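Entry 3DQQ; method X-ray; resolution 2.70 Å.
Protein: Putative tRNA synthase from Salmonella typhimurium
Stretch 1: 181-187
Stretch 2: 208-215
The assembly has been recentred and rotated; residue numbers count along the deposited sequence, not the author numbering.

Stretch 1, residues 181-187: ATRAALS
Stretch 2 (208-215) EIQGEVLR

Two helices can pack through very few side chains when a branched residue on one fits among neighbours spaced about a turn apart on the other, and this pair from a putative tRNA synthase is a compact example. Residues 181-187 are helical throughout, with phi/psi near -65/-40; residues 208-213 are the same, while Leu-214 has phi/psi of -101/12. Typical i to i+4 bonds set each backbone, such as Leu-186 N to Thr-182 O at 3.0 Å and Val-213 N to Ile-209 O at 2.9 Å. The axes cross at -62° and approach to 10.1 Å, so contact is local, burying 183 Å² in all. The register is marked by the nearest CA pair, Arg-183 CA and Val-213 CA, 6.4 Å apart.

Val-213 is the centre. Its CA-to-CB bond points toward the first helix, and chi1 of 172° (t) sends both methyls to work: CG2 lies 4.0 Å from Thr-182 CB, while CG1 lies 3.6 Å from Leu-186 CD1 and 4.3 Å from Arg-183 CB. The CA-to-CB bonds of Thr-182 and Leu-186, one turn apart, both point toward the second helix. Leu-186 adopts m,t (-80°, 161°), and its CD1 also comes within 4.4 Å of Leu-214 CD2. Leu-214 starts sideways, but its m,t conformation (-61°, 159°) brings its end nearer.

Thr-182, chi1 -55° (m), has OG1 4.3 Å from Ile-209 CG2; that hydroxyl is hydrogen-bonded elsewhere in the structure, so its polarity is satisfied despite burial. Ile-209 is also m,t (-66°, 158°) and leaves CA sideways. Arg-183 contributes its aliphatic base: chi1 155° and chi2 175° (both t) extend the chain, whose end leads away from the second helix. Within the first helix, Ser-187 OG, at chi1 -60° (m), donates to Arg-183 O at 3.1 Å. No hydrogen bond crosses between the stretches; the fit rests on van der Waals contact.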

# COMPACT_ATOMS: atom_id res chain seq x y z
N ALA A 181 -42.34 11.89 19.94
CA ALA A 181 -41.48 13.09 19.90
C ALA A 181 -40.70 13.13 18.61
O ALA A 181 -40.58 14.19 17.99
CB ALA A 181 -40.51 13.13 21.13
N THR A 182 -40.13 11.99 18.22
CA THR A 182 -39.31 11.97 17.03
C THR A 182 -40.15 12.21 15.80
O THR A 182 -39.75 12.95 14.89
CB THR A 182 -38.55 10.66 16.86
OG1 THR A 182 -37.79 10.42 18.04
CG2 THR A 182 -37.61 10.72 15.67
N ARG A 183 -41.34 11.65 15.78
CA ARG A 183 -42.23 11.80 14.62
C ARG A 183 -42.78 13.23 14.56
O ARG A 183 -43.01 13.76 13.50
CB ARG A 183 -43.28 10.70 14.70
CG ARG A 183 -44.60 10.84 14.07
CD ARG A 183 -45.25 9.45 14.30
NE ARG A 183 -46.71 9.38 14.49
CZ ARG A 183 -47.40 9.95 15.48
NH1 ARG A 183 -46.81 10.77 16.38
NH2 ARG A 183 -48.69 9.75 15.54
N ALA A 184 -42.91 13.87 15.70
CA ALA A 184 -43.37 15.23 15.72
C ALA A 184 -42.27 16.12 15.14
O ALA A 184 -42.55 17.00 14.32
CB ALA A 184 -43.75 15.65 17.12
N ALA A 185 -41.02 15.90 15.55
CA ALA A 185 -39.91 16.74 15.11
C ALA A 185 -39.72 16.57 13.58
O ALA A 185 -39.41 17.52 12.87
CB ALA A 185 -38.65 16.40 15.88
N LEU A 186 -39.95 15.36 13.08
CA LEU A 186 -39.83 15.10 11.65
C LEU A 186 -40.85 15.91 10.89
O LEU A 186 -40.48 16.61 9.96
CB LEU A 186 -39.98 13.61 11.34
CG LEU A 186 -38.71 12.80 11.60
CD1 LEU A 186 -38.96 11.29 11.75
CD2 LEU A 186 -37.69 13.11 10.49
N SER A 187 -42.11 15.83 11.28
CA SER A 187 -43.16 16.67 10.68
C SER A 187 -42.82 18.12 10.74
O SER A 187 -43.07 18.86 9.82
CB SER A 187 -44.44 16.55 11.44
OG SER A 187 -44.91 15.22 11.47
N GLU A 208 -32.90 1.54 16.70
CA GLU A 208 -34.16 0.83 16.85
C GLU A 208 -35.31 1.81 16.88
O GLU A 208 -36.36 1.55 16.29
CB GLU A 208 -34.17 -0.01 18.11
CG GLU A 208 -33.19 -1.20 18.10
CD GLU A 208 -33.23 -2.03 19.42
OE1 GLU A 208 -33.07 -3.27 19.36
OE2 GLU A 208 -33.45 -1.44 20.52
N ILE A 209 -35.13 2.94 17.54
CA ILE A 209 -36.18 3.96 17.58
C ILE A 209 -36.43 4.52 16.17
O ILE A 209 -37.55 4.77 15.77
CB ILE A 209 -35.82 5.08 18.56
CG1 ILE A 209 -35.79 4.52 19.99
CG2 ILE A 209 -36.81 6.24 18.48
CD1 ILE A 209 -34.94 5.32 21.00
N GLN A 210 -35.36 4.73 15.41
CA GLN A 210 -35.51 5.29 14.08
C GLN A 210 -36.31 4.31 13.23
O GLN A 210 -37.25 4.70 12.55
CB GLN A 210 -34.17 5.56 13.42
CG GLN A 210 -33.32 6.69 13.98
CD GLN A 210 -31.94 6.70 13.30
OE1 GLN A 210 -31.81 6.19 12.19
NE2 GLN A 210 -30.91 7.28 13.95
N GLY A 211 -35.91 3.03 13.32
CA GLY A 211 -36.57 1.94 12.64
C GLY A 211 -38.03 1.95 12.95
O GLY A 211 -38.86 1.80 12.08
N GLU A 212 -38.36 2.17 14.19
CA GLU A 212 -39.74 2.17 14.59
C GLU A 212 -40.51 3.37 14.04
O GLU A 212 -41.68 3.27 13.74
CB GLU A 212 -39.83 2.16 16.10
CG GLU A 212 -41.26 1.94 16.63
CD GLU A 212 -41.27 1.48 18.09
OE1 GLU A 212 -40.15 1.16 18.61
OE2 GLU A 212 -42.39 1.44 18.73
N VAL A 213 -39.84 4.51 13.96
CA VAL A 213 -40.48 5.72 13.47
C VAL A 213 -40.69 5.60 11.95
O VAL A 213 -41.74 5.97 11.45
CB VAL A 213 -39.64 6.97 13.82
CG1 VAL A 213 -40.19 8.19 13.16
CG2 VAL A 213 -39.55 7.12 15.33
N LEU A 214 -39.71 5.04 11.24
CA LEU A 214 -39.66 5.05 9.79
C LEU A 214 -40.09 3.76 9.12
O LEU A 214 -39.92 3.60 7.95
CB LEU A 214 -38.25 5.38 9.36
CG LEU A 214 -37.73 6.76 9.82
CD1 LEU A 214 -36.21 6.73 9.78
CD2 LEU A 214 -38.33 7.92 9.00
N ARG A 215 -40.71 2.84 9.86
CA ARG A 215 -41.26 1.63 9.25
C ARG A 215 -41.92 1.84 7.90
O ARG A 215 -41.82 1.00 7.03
CB ARG A 215 -42.31 1.01 10.15
CG ARG A 215 -42.49 -0.48 9.88
CD ARG A 215 -43.73 -1.08 10.54
NE ARG A 215 -44.94 -0.36 10.18
CZ ARG A 215 -46.01 -0.29 10.96
NH1 ARG A 215 -46.03 -0.95 12.13
NH2 ARG A 215 -47.08 0.40 10.57